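PDB 1YAR: proteasome activator protein PA26 from Trypanosoma brucei, which docks as a heptameric ring on the ends of the 20S proteasome and opens its gate, probably admitting substrates without ATP. Local coordinates for residues 47-52 with 199-204; 25-30 with 95-100; 86-91 with 131-136; 59-64 with 187-192. One frame throughout, in Å; residues are numbered along the deposited sequence. Where two conformers were deposited one is given.

Contact 1 of 4, residues 47-52 with 199-204; sequences KAAAEA and KVELAT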
loop_
_atom_site.group_PDB
_atom_site.type_symbol
_atom_site.label_atom_id
_atom_site.label_comp_id
_atom_site.label_asym_id
_atom_site.label_seq_id
_atom_site.Cartn_x
_atom_site.Cartn_y
_atom_site.Cartn_z
ATOM N N LYS O 47 -74.622 -35.791 86.775
ATOM C CA LYS O 47 -74.662 -36.865 87.777
ATOM C C LYS O 47 -75.999 -36.951 88.495
ATOM O O LYS O 47 -76.538 -38.046 88.669
ATOM C CB LYS O 47 -73.504 -36.742 88.773
ATOM C CG LYS O 47 -72.188 -37.244 88.184
ATOM C CD LYS O 47 -70.982 -36.875 89.050
ATOM C CE LYS O 47 -69.672 -37.016 88.276
ATOM N NZ LYS O 47 -68.558 -36.274 88.948
ATOM N N ALA O 48 -76.534 -35.801 88.887
ATOM C CA ALA O 48 -77.835 -35.728 89.541
ATOM C C ALA O 48 -78.965 -36.158 88.592
ATOM O O ALA O 48 -79.946 -36.769 89.024
ATOM C CB ALA O 48 -78.079 -34.323 90.065
ATOM N N ALA O 49 -78.826 -35.843 87.295
ATOM C CA ALA O 49 -79.812 -36.302 86.300
ATOM C C ALA O 49 -79.766 -37.818 86.146
ATOM O O ALA O 49 -80.805 -38.459 86.137
ATOM C CB ALA O 49 -79.604 -35.596 84.924
ATOM N N ALA O 50 -78.567 -38.389 86.039
ATOM C CA ALA O 50 -78.418 -39.846 85.909
ATOM C C ALA O 50 -79.004 -40.584 87.115
ATOM O O ALA O 50 -79.682 -41.593 86.952
ATOM C CB ALA O 50 -76.962 -40.244 85.684
ATOM N N GLU O 51 -78.751 -40.052 88.310
ATOM C CA GLU O 51 -79.253 -40.619 89.560
ATOM C C GLU O 51 -80.785 -40.685 89.523
ATOM O O GLU O 51 -81.375 -41.745 89.759
ATOM C CB GLU O 51 -78.732 -39.776 90.740
ATOM C CG GLU O 51 -79.461 -39.950 92.065
ATOM C CD GLU O 51 -78.808 -39.148 93.179
ATOM O OE1 GLU O 51 -77.971 -39.745 93.907
ATOM O OE2 GLU O 51 -79.106 -37.926 93.317
ATOM N N ALA O 52 -81.416 -39.554 89.195
ATOM C CA ALA O 52 -82.866 -39.468 89.073
ATOM C C ALA O 52 -83.364 -40.433 87.998
ATOM O O ALA O 52 -84.312 -41.178 88.230
ATOM C CB ALA O 52 -83.284 -38.042 88.767
ATOM N N LYS O 199 -82.639 -36.292 78.776
ATOM C CA LYS O 199 -82.367 -35.062 78.015
ATOM C C LYS O 199 -81.435 -34.095 78.740
ATOM O O LYS O 199 -80.570 -33.489 78.119
ATOM C CB LYS O 199 -83.668 -34.373 77.640
ATOM C CG LYS O 199 -84.380 -35.119 76.549
ATOM C CD LYS O 199 -85.653 -34.448 76.151
ATOM C CE LYS O 199 -86.316 -35.311 75.095
ATOM N NZ LYS O 199 -87.318 -34.543 74.311
ATOM N N VAL O 200 -81.608 -33.965 80.055
ATOM C CA VAL O 200 -80.621 -33.241 80.867
ATOM C C VAL O 200 -79.230 -33.889 80.800
ATOM O O VAL O 200 -78.240 -33.179 80.661
ATOM C CB VAL O 200 -81.094 -33.052 82.337
ATOM C CG1 VAL O 200 -79.988 -32.413 83.163
ATOM C CG2 VAL O 200 -82.351 -32.174 82.371
ATOM N N GLU O 201 -79.147 -35.223 80.879
ATOM C CA GLU O 201 -77.843 -35.906 80.759
ATOM C C GLU O 201 -77.167 -35.623 79.405
ATOM O O GLU O 201 -75.971 -35.353 79.346
ATOM C CB GLU O 201 -77.947 -37.426 80.906
ATOM C CG GLU O 201 -78.421 -37.953 82.254
ATOM C CD GLU O 201 -78.555 -39.475 82.239
ATOM O OE1 GLU O 201 -79.705 -39.982 82.291
ATOM O OE2 GLU O 201 -77.516 -40.170 82.130
ATOM N N LEU O 202 -77.946 -35.721 78.333
ATOM C CA LEU O 202 -77.455 -35.462 76.981
ATOM C C LEU O 202 -77.113 -33.993 76.771
ATOM O O LEU O 202 -76.058 -33.681 76.211
ATOM C CB LEU O 202 -78.495 -35.897 75.952
ATOM C CG LEU O 202 -78.951 -37.360 75.981
ATOM C CD1 LEU O 202 -80.130 -37.517 75.029
ATOM C CD2 LEU O 202 -77.821 -38.343 75.644
ATOM N N ALA O 203 -78.018 -33.097 77.177
ATOM C CA ALA O 203 -77.783 -31.660 77.016
ATOM C C ALA O 203 -76.555 -31.178 77.788
ATOM O O ALA O 203 -75.804 -30.352 77.270
ATOM C CB ALA O 203 -79.003 -30.863 77.406
ATOM N N THR O 204 -76.339 -31.678 79.013
ATOM C CA THR O 204 -75.126 -31.288 79.766
ATOM C C THR O 204 -73.844 -31.692 79.050
ATOM O O THR O 204 -72.889 -30.901 78.999
ATOM C CB THR O 204 -75.089 -31.825 81.222
ATOM O OG1 THR O 204 -75.362 -33.223 81.235
ATOM C CG2 THR O 204 -76.190 -31.172 82.088
#
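A49 and A50 of helix 24-57 pack against V200 and E201 of helix 183-226, two helices that run antiparallel with an angle of 156° between their local directions. Their segment axes come within 8.5 Å, a close spacing that small side chains allow. A49 CA and E201 CA, the nearest such pair, are only 5.9 Å apart.

The apolar part centres on A49. Its CB points at the partner helix and meets V200 CG1 at 3.7 Å. V200 sends this methyl to the side opposite its own backbone N (chi1 175°), while beta branching keeps the side chain short and stiff. On its other flank A49 CB touches the aliphatic CG of E201 at 3.8 Å.

E201 accounts for the second kind of contact, in which a charged residue packs through its length. Its extended chain runs across A50, and carboxylate OE2 reaches A50 CB at 3.6 Å. No hydrogen bond spans the segments: alanine offers the carboxylate a slim hydrocarbon surface and no side-chain donor.

One buried hydroxyl finds its oxygen neighbours within its own helix. T204 OG1 turns back on the preceding turn and lies 2.9 Å from V200 O, so a group that might have been awkward in a buried place keeps close to main-chain carbonyls.

V200 also packs on I45 and on L77 of helix 71-99, which borders the same seam, and T204 packs on I42 and A46. E201 lies against H53 and against H85 of the second subunit, so this helix pair stands at a subunit boundary.

Contact 2 of 4, residues 25-30 with 95-100; sequences TSSFAV and RTVIAI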
loop_
_atom_site.group_PDB
_atom_site.type_symbol
_atom_site.label_atom_id
_atom_site.label_comp_id
_atom_site.label_asym_id
_atom_site.label_seq_id
_atom_site.Cartn_x
_atom_site.Cartn_y
_atom_site.Cartn_z
ATOM N N THR O 25 -60.366 -8.133 79.950
ATOM C CA THR O 25 -60.419 -8.733 81.280
ATOM C C THR O 25 -61.791 -9.299 81.594
ATOM O O THR O 25 -61.886 -10.376 82.174
ATOM C CB THR O 25 -59.976 -7.726 82.371
ATOM O OG1 THR O 25 -58.604 -7.395 82.149
ATOM C CG2 THR O 25 -59.948 -8.417 83.743
ATOM N N SER O 26 -62.834 -8.578 81.189
ATOM C CA SER O 26 -64.217 -9.008 81.390
ATOM C C SER O 26 -64.513 -10.313 80.669
ATOM O O SER O 26 -65.209 -11.179 81.196
ATOM C CB SER O 26 -65.215 -7.960 80.885
ATOM O OG SER O 26 -64.785 -6.645 81.174
ATOM N N SER O 27 -64.007 -10.444 79.447
ATOM C CA SER O 27 -64.254 -11.666 78.700
ATOM C C SER O 27 -63.357 -12.790 79.193
ATOM O O SER O 27 -63.825 -13.916 79.380
ATOM C CB SER O 27 -64.101 -11.408 77.194
ATOM O OG SER O 27 -62.906 -10.700 76.930
ATOM N N PHE O 28 -62.073 -12.497 79.442
ATOM C CA PHE O 28 -61.159 -13.499 80.011
ATOM C C PHE O 28 -61.676 -14.061 81.335
ATOM O O PHE O 28 -61.596 -15.259 81.577
ATOM C CB PHE O 28 -59.732 -12.950 80.196
ATOM C CG PHE O 28 -58.749 -13.972 80.706
ATOM C CD1 PHE O 28 -58.507 -15.152 79.995
ATOM C CD2 PHE O 28 -58.047 -13.752 81.894
ATOM C CE1 PHE O 28 -57.606 -16.119 80.457
ATOM C CE2 PHE O 28 -57.123 -14.704 82.372
ATOM C CZ PHE O 28 -56.898 -15.898 81.647
ATOM N N ALA O 29 -62.221 -13.195 82.182
ATOM C CA ALA O 29 -62.787 -13.648 83.454
ATOM C C ALA O 29 -63.899 -14.695 83.257
ATOM O O ALA O 29 -64.034 -15.626 84.059
ATOM C CB ALA O 29 -63.307 -12.453 84.255
ATOM N N VAL O 30 -64.703 -14.526 82.204
ATOM C CA VAL O 30 -65.755 -15.492 81.889
ATOM C C VAL O 30 -65.121 -16.831 81.514
ATOM O O VAL O 30 -65.501 -17.890 82.026
ATOM C CB VAL O 30 -66.693 -14.979 80.745
ATOM C CG1 VAL O 30 -67.603 -16.102 80.238
ATOM C CG2 VAL O 30 -67.548 -13.793 81.220
ATOM N N ARG O 95 -69.652 -11.487 73.993
ATOM C CA ARG O 95 -70.249 -10.947 72.793
ATOM C C ARG O 95 -69.994 -9.449 72.734
ATOM O O ARG O 95 -69.515 -8.935 71.725
ATOM C CB ARG O 95 -71.748 -11.246 72.823
ATOM C CG ARG O 95 -72.452 -11.224 71.504
ATOM C CD ARG O 95 -73.542 -12.306 71.405
ATOM N NE ARG O 95 -74.752 -11.820 70.746
ATOM C CZ ARG O 95 -74.898 -11.688 69.432
ATOM N NH1 ARG O 95 -73.908 -12.017 68.613
ATOM N NH2 ARG O 95 -76.042 -11.239 68.934
ATOM N N THR O 96 -70.299 -8.765 73.841
ATOM C CA THR O 96 -70.174 -7.310 73.947
ATOM C C THR O 96 -68.731 -6.869 73.731
ATOM O O THR O 96 -68.484 -5.945 72.983
ATOM C CB THR O 96 -70.680 -6.833 75.329
ATOM O OG1 THR O 96 -72.086 -7.043 75.390
ATOM C CG2 THR O 96 -70.538 -5.298 75.468
ATOM N N VAL O 97 -67.796 -7.542 74.392
ATOM C CA VAL O 97 -66.363 -7.207 74.293
ATOM C C VAL O 97 -65.909 -7.239 72.828
ATOM O O VAL O 97 -65.203 -6.329 72.335
ATOM C CB VAL O 97 -65.520 -8.172 75.137
ATOM C CG1 VAL O 97 -64.027 -8.060 74.806
ATOM C CG2 VAL O 97 -65.766 -7.941 76.641
ATOM N N ILE O 98 -66.337 -8.277 72.117
ATOM C CA ILE O 98 -66.043 -8.349 70.673
ATOM C C ILE O 98 -66.814 -7.313 69.836
ATOM O O ILE O 98 -66.210 -6.540 69.077
ATOM C CB ILE O 98 -66.275 -9.786 70.148
ATOM C CG1 ILE O 98 -65.430 -10.778 70.958
ATOM C CG2 ILE O 98 -65.924 -9.857 68.667
ATOM C CD1 ILE O 98 -65.858 -12.242 70.778
ATOM N N ALA O 99 -68.138 -7.286 69.973
ATOM C CA ALA O 99 -68.976 -6.476 69.092
ATOM C C ALA O 99 -68.657 -4.983 69.132
ATOM O O ALA O 99 -68.749 -4.296 68.108
ATOM C CB ALA O 99 -70.461 -6.712 69.364
ATOM N N ILE O 100 -68.269 -4.478 70.299
ATOM C CA ILE O 100 -67.918 -3.060 70.413
ATOM C C ILE O 100 -66.496 -2.756 69.917
ATOM O O ILE O 100 -66.046 -1.608 70.010
ATOM C CB ILE O 100 -68.133 -2.522 71.888
ATOM C CG1 ILE O 100 -67.121 -3.161 72.850
ATOM C CG2 ILE O 100 -69.558 -2.801 72.337
ATOM C CD1 ILE O 100 -67.284 -2.716 74.349
#
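No ring, amide or guanidinium stands between S27 and V97, so the contact has neither faces nor edges of its own; the flat groups lie around it. Y22 packs on V97, and the ring of F28 makes a cation-pi contact with R11 of the second subunit.

Across the segments a serine meets a valine fork. S27 OG rests 3.6 Å from V97 CG1, and S27 CB lies 3.9 Å from V97 CG2, so both methyls of the fork meet the smaller side chain. V97 holds CG1 anti to its backbone N (chi1 167°), which leaves both branches facing helix 24-57. S26 adds a looser touch, its CB 4.3 Å from V97 CG2. Serine suits the place because it is small enough for the helices to approach, with S27 CA and V97 CA 6.6 Å apart, and because its buried hydroxyl has polar partners: S27 OG hydrogen-bonds with E24 O and with Y218 OH. S26 OG bonds T23 N.

The contact joins the beginning of helix 24-57 to the end of helix 71-99. Helix 183-226 closes over it through Y218 and I226, the latter on V97, while T96 bonds T209 of the third subunit.

Contact 3 of 4, residues 86-91 with 131-136; sequences NVYCQA and LGSGEK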
loop_
_atom_site.group_PDB
_atom_site.type_symbol
_atom_site.label_atom_id
_atom_site.label_comp_id
_atom_site.label_asym_id
_atom_site.label_seq_id
_atom_site.Cartn_x
_atom_site.Cartn_y
_atom_site.Cartn_z
ATOM N N ASN O 86 -77.016 -18.476 83.696
ATOM C CA ASN O 86 -75.690 -17.920 83.960
ATOM C C ASN O 86 -74.762 -17.925 82.733
ATOM O O ASN O 86 -74.108 -16.930 82.426
ATOM C CB ASN O 86 -75.010 -18.688 85.100
ATOM C CG ASN O 86 -75.645 -18.406 86.457
ATOM O OD1 ASN O 86 -76.375 -17.419 86.621
ATOM N ND2 ASN O 86 -75.366 -19.266 87.432
ATOM N N VAL O 87 -74.704 -19.068 82.055
ATOM C CA VAL O 87 -73.895 -19.212 80.849
ATOM C C VAL O 87 -74.343 -18.223 79.774
ATOM O O VAL O 87 -73.498 -17.601 79.124
ATOM C CB VAL O 87 -73.910 -20.663 80.330
ATOM C CG1 VAL O 87 -73.282 -20.742 78.926
ATOM C CG2 VAL O 87 -73.152 -21.590 81.330
ATOM N N TYR O 88 -75.655 -18.057 79.603
ATOM C CA TYR O 88 -76.184 -17.072 78.643
ATOM C C TYR O 88 -75.669 -15.655 78.934
ATOM O O TYR O 88 -75.224 -14.955 78.036
ATOM C CB TYR O 88 -77.718 -17.066 78.641
ATOM C CG TYR O 88 -78.370 -16.155 77.608
ATOM C CD1 TYR O 88 -78.845 -16.678 76.405
ATOM C CD2 TYR O 88 -78.554 -14.786 77.846
ATOM C CE1 TYR O 88 -79.467 -15.874 75.465
ATOM C CE2 TYR O 88 -79.179 -13.963 76.893
ATOM C CZ TYR O 88 -79.633 -14.528 75.705
ATOM O OH TYR O 88 -80.263 -13.767 74.756
ATOM N N CYS O 89 -75.775 -15.223 80.190
ATOM C CA CYS O 89 -75.340 -13.870 80.552
ATOM C C CYS O 89 -73.815 -13.694 80.424
ATOM O O CYS O 89 -73.332 -12.637 80.024
ATOM C CB CYS O 89 -75.872 -13.478 81.952
ATOM S SG CYS O 89 -77.684 -13.342 82.012
ATOM N N GLN O 90 -73.058 -14.733 80.746
ATOM C CA GLN O 90 -71.610 -14.719 80.576
ATOM C C GLN O 90 -71.223 -14.652 79.081
ATOM O O GLN O 90 -70.317 -13.913 78.706
ATOM C CB GLN O 90 -71.013 -15.943 81.258
ATOM C CG GLN O 90 -70.994 -15.751 82.806
ATOM C CD GLN O 90 -70.992 -17.039 83.601
ATOM O OE1 GLN O 90 -71.017 -18.144 83.048
ATOM N NE2 GLN O 90 -70.977 -16.895 84.937
ATOM N N ALA O 91 -71.933 -15.405 78.244
ATOM C CA ALA O 91 -71.727 -15.330 76.780
ATOM C C ALA O 91 -71.962 -13.915 76.228
ATOM O O ALA O 91 -71.237 -13.454 75.341
ATOM C CB ALA O 91 -72.629 -16.318 76.078
ATOM N N LEU O 131 -78.247 -23.567 73.991
ATOM C CA LEU O 131 -79.039 -23.203 75.171
ATOM C C LEU O 131 -80.518 -23.077 74.852
ATOM O O LEU O 131 -81.337 -22.970 75.770
ATOM C CB LEU O 131 -78.521 -21.903 75.802
ATOM C CG LEU O 131 -77.084 -21.935 76.349
ATOM C CD1 LEU O 131 -76.723 -20.547 76.856
ATOM C CD2 LEU O 131 -76.865 -23.027 77.435
ATOM N N GLY O 132 -80.858 -23.019 73.565
ATOM C CA GLY O 132 -82.248 -22.896 73.127
ATOM C C GLY O 132 -82.978 -21.696 73.733
ATOM O O GLY O 132 -84.094 -21.820 74.227
ATOM N N SER O 133 -82.356 -20.530 73.671
ATOM C CA SER O 133 -82.809 -19.370 74.445
ATOM C C SER O 133 -83.890 -18.562 73.749
ATOM O O SER O 133 -84.569 -17.763 74.382
ATOM C CB SER O 133 -81.632 -18.459 74.739
ATOM O OG SER O 133 -81.038 -18.016 73.532
ATOM N N GLY O 134 -84.049 -18.775 72.444
ATOM C CA GLY O 134 -84.999 -18.005 71.677
ATOM C C GLY O 134 -86.427 -18.437 71.907
ATOM O O GLY O 134 -86.692 -19.542 72.374
ATOM N N GLU O 135 -87.340 -17.535 71.587
ATOM C CA GLU O 135 -88.774 -17.759 71.674
ATOM C C GLU O 135 -89.262 -18.776 70.630
ATOM O O GLU O 135 -90.216 -19.512 70.877
ATOM C CB GLU O 135 -89.453 -16.395 71.493
ATOM C CG GLU O 135 -90.953 -16.358 71.237
ATOM C CD GLU O 135 -91.422 -14.938 70.891
ATOM O OE1 GLU O 135 -90.580 -14.000 70.934
ATOM O OE2 GLU O 135 -92.619 -14.759 70.544
ATOM N N LYS O 136 -88.609 -18.813 69.465
ATOM C CA LYS O 136 -88.952 -19.778 68.422
ATOM C C LYS O 136 -87.686 -20.210 67.697
ATOM O O LYS O 136 -86.869 -19.371 67.316
ATOM C CB LYS O 136 -89.924 -19.160 67.399
ATOM C CG LYS O 136 -91.297 -18.758 67.947
ATOM C CD LYS O 136 -92.230 -18.276 66.818
ATOM C CE LYS O 136 -93.325 -17.367 67.373
ATOM N NZ LYS O 136 -94.031 -16.625 66.286
HETATM O O HOH W 1 -81.386 -15.451 72.782
#
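L131 and S133 approach V87 and Y88 at two neighbouring points, one an apolar fit and the other bridged by water. In the tight part, L131 places CD1 against both helix residues. It lies 4.0 Å from V87 CG1. Y88 CB is equally near, at 4.0 Å from L131 CD1. A branched leucine suits this place, where its CD1 meets a valine methyl, the tyrosine CB and main-chain atoms. S133 closes on the edge of the tyrosine ring, its OG 3.3 Å from Y88 CE1. A chi1 of -176° swings the ring away from the backbone N of Y88 and out towards the loop.

Farther out the fit gives way to a water. It lies in the plane of the Y88 ring, 2.8 Å from Y88 OH, and donates to S133 OG at 2.7 Å. S133 OG is also hydrogen-bonded to E127 O, so the small hydroxyl ties water and helix end together. G132, with positive phi (55°), turns the chain out of helix 111-130, and from G134 onward it leaves this interface.

The loop thus folds back on helix 71-99 beside helix 111-130. V87 also packs on W34 and T38 of helix 24-57, and H206 of the third subunit packs on Y88.

Contact 4 of 4, residues 59-64 with 187-192; sequences STYGRA and LELRQI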
loop_
_atom_site.group_PDB
_atom_site.type_symbol
_atom_site.label_atom_id
_atom_site.label_comp_id
_atom_site.label_asym_id
_atom_site.label_seq_id
_atom_site.Cartn_x
_atom_site.Cartn_y
_atom_site.Cartn_z
ATOM N N SER O 59 -88.819 -47.900 88.682
ATOM C CA SER O 59 -90.142 -47.637 89.243
ATOM C C SER O 59 -91.256 -48.225 88.393
ATOM O O SER O 59 -91.166 -48.246 87.159
ATOM C CB SER O 59 -90.376 -46.126 89.370
ATOM O OG SER O 59 -89.554 -45.551 90.375
ATOM N N THR O 60 -92.307 -48.700 89.062
ATOM C CA THR O 60 -93.582 -49.005 88.409
ATOM C C THR O 60 -94.555 -47.883 88.767
ATOM O O THR O 60 -94.640 -47.469 89.926
ATOM C CB THR O 60 -94.133 -50.369 88.867
ATOM O OG1 THR O 60 -93.199 -51.400 88.524
ATOM C CG2 THR O 60 -95.372 -50.753 88.062
ATOM N N TYR O 61 -95.275 -47.383 87.767
ATOM C CA TYR O 61 -96.119 -46.222 87.946
ATOM C C TYR O 61 -97.586 -46.632 88.004
ATOM O O TYR O 61 -97.994 -47.561 87.316
ATOM C CB TYR O 61 -95.908 -45.244 86.788
ATOM C CG TYR O 61 -94.815 -44.214 86.978
ATOM C CD1 TYR O 61 -93.544 -44.566 87.431
ATOM C CD2 TYR O 61 -95.046 -42.881 86.645
ATOM C CE1 TYR O 61 -92.539 -43.601 87.587
ATOM C CE2 TYR O 61 -94.052 -41.915 86.793
ATOM C CZ TYR O 61 -92.809 -42.273 87.257
ATOM O OH TYR O 61 -91.841 -41.301 87.395
ATOM N N GLY O 62 -98.364 -45.929 88.826
ATOM C CA GLY O 62 -99.827 -46.064 88.859
ATOM C C GLY O 62 -100.449 -44.687 88.914
ATOM O O GLY O 62 -99.748 -43.689 88.707
ATOM N N ARG O 63 -101.754 -44.609 89.206
ATOM C CA ARG O 63 -102.454 -43.306 89.236
ATOM C C ARG O 63 -101.835 -42.345 90.249
ATOM O O ARG O 63 -101.853 -41.127 90.052
ATOM C CB ARG O 63 -103.962 -43.457 89.515
ATOM C CG ARG O 63 -104.415 -42.908 90.900
ATOM C CD ARG O 63 -105.921 -42.695 91.060
ATOM N NE ARG O 63 -106.469 -41.777 90.061
ATOM C CZ ARG O 63 -107.732 -41.359 90.033
ATOM N NH1 ARG O 63 -108.596 -41.771 90.963
ATOM N NH2 ARG O 63 -108.135 -40.523 89.081
ATOM N N ALA O 64 -101.283 -42.900 91.326
ATOM C CA ALA O 64 -100.668 -42.103 92.380
ATOM C C ALA O 64 -99.570 -41.165 91.853
ATOM O O ALA O 64 -99.376 -40.062 92.375
ATOM C CB ALA O 64 -100.109 -43.011 93.454
ATOM N N LEU O 187 -97.801 -45.526 81.010
ATOM C CA LEU O 187 -96.371 -45.706 80.758
ATOM C C LEU O 187 -95.744 -44.430 80.170
ATOM O O LEU O 187 -94.571 -44.156 80.395
ATOM C CB LEU O 187 -96.140 -46.887 79.829
ATOM C CG LEU O 187 -96.389 -48.279 80.434
ATOM C CD1 LEU O 187 -96.326 -49.317 79.375
ATOM C CD2 LEU O 187 -95.380 -48.591 81.570
ATOM N N GLU O 188 -96.525 -43.657 79.412
ATOM C CA GLU O 188 -96.009 -42.385 78.889
ATOM C C GLU O 188 -95.665 -41.382 80.014
ATOM O O GLU O 188 -94.727 -40.579 79.878
ATOM C CB GLU O 188 -96.961 -41.764 77.866
ATOM C CG GLU O 188 -96.321 -40.613 77.110
ATOM C CD GLU O 188 -97.289 -39.857 76.234
ATOM O OE1 GLU O 188 -96.899 -38.764 75.766
ATOM O OE2 GLU O 188 -98.421 -40.344 76.014
ATOM N N LEU O 189 -96.396 -41.452 81.135
ATOM C CA LEU O 189 -96.127 -40.589 82.287
ATOM C C LEU O 189 -94.751 -40.869 82.848
ATOM O O LEU O 189 -93.972 -39.940 83.120
ATOM C CB LEU O 189 -97.179 -40.788 83.388
ATOM C CG LEU O 189 -97.102 -39.884 84.623
ATOM C CD1 LEU O 189 -97.462 -38.454 84.253
ATOM C CD2 LEU O 189 -98.017 -40.436 85.760
ATOM N N ARG O 190 -94.453 -42.157 83.009
ATOM C CA ARG O 190 -93.139 -42.597 83.439
ATOM C C ARG O 190 -92.090 -42.200 82.399
ATOM O O ARG O 190 -90.971 -41.847 82.767
ATOM C CB ARG O 190 -93.145 -44.111 83.642
ATOM C CG ARG O 190 -91.864 -44.697 84.119
ATOM C CD ARG O 190 -91.999 -46.159 84.446
ATOM N NE ARG O 190 -90.704 -46.801 84.605
ATOM C CZ ARG O 190 -90.016 -47.338 83.607
ATOM N NH1 ARG O 190 -90.506 -47.317 82.370
ATOM N NH2 ARG O 190 -88.841 -47.910 83.843
ATOM N N GLN O 191 -92.459 -42.274 81.114
ATOM C CA GLN O 191 -91.498 -42.028 80.036
ATOM C C GLN O 191 -91.128 -40.553 79.973
ATOM O O GLN O 191 -89.976 -40.209 79.661
ATOM C CB GLN O 191 -92.000 -42.512 78.671
ATOM C CG GLN O 191 -90.817 -42.827 77.688
ATOM C CD GLN O 191 -89.812 -43.828 78.266
ATOM O OE1 GLN O 191 -90.201 -44.906 78.733
ATOM N NE2 GLN O 191 -88.530 -43.484 78.224
ATOM N N ILE O 192 -92.102 -39.691 80.247
ATOM C CA ILE O 192 -91.841 -38.263 80.340
ATOM C C ILE O 192 -90.836 -37.999 81.470
ATOM O O ILE O 192 -89.841 -37.298 81.259
ATOM C CB ILE O 192 -93.152 -37.456 80.532
ATOM C CG1 ILE O 192 -93.936 -37.402 79.229
ATOM C CG2 ILE O 192 -92.854 -36.027 81.035
ATOM C CD1 ILE O 192 -95.406 -37.046 79.410
#
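From S59 to Y61 the chain is extended without belonging to a strand, and it passes alongside helix 183-226 so that Y61 CA comes within 6.5 Å of R190 CA. The side chains of Y61 and R190 carry the contact. The tyrosine ring lies over the root of the arginine: R190 CB is 3.6 Å from the ring centroid and just 8° off its normal, a well-centred CH-pi contact. The same face reaches the helix backbone, with Y61 CE2 3.5 Å from R190 CA. At the ring's edge L189 adds an apolar touch, its CD2 lying 3.9 Å from Y61 CD2 near the ring plane. An aromatic suits this place because its flat face fits the helix surface while its rim accepts a leucine methyl.

Beyond the ring, R190 continues in an extended chain from CG to NE, its first torsion (chi1 -179°) pointing that chain directly away from the backbone N. This reach brings R190 NE to 3.0 Å from S59 O. The bond is weak, with an angle of 121° at the hydrogen, and the guanidinium stands nearly perpendicular to the Y61 ring rather than stacking on it.

Partners nearby complete the polar ends. Y61 OH hydrogen-bonds with D193 OD2, and R190 NH2 donates to R57 O, while its NE also has a weak bond to I56 O. The arginine therefore gathers carbonyls where helix 24-57 runs out. Its positive charge would probably be favoured by the carbonyl-rich helix end, and its hydrocarbon stem serves as the greasy surface on which the tyrosine lies.

The four contacts are strung along an elongated helical bundle. Contacts 2 and 4 are far apart, their centres 46 Å from each other, on opposite sides of the chain's centre; contact 3 lies near that centre. Contacts 2 and 3 share helix 71-99 and touch directly, V30 CG1 resting 3.6 Å from Q90 CB. Contact 1 has its centre 19 Å from those of contacts 3 and 4, and with contact 4 it shares helix 183-226 and touches the second subunit; contacts 2 and 3 border the third. None includes a ligand. Contact 2 lies where helix 71-99 gives way to the connection to helix 111-130, which in 11S activators forms the gate-opening activation loop.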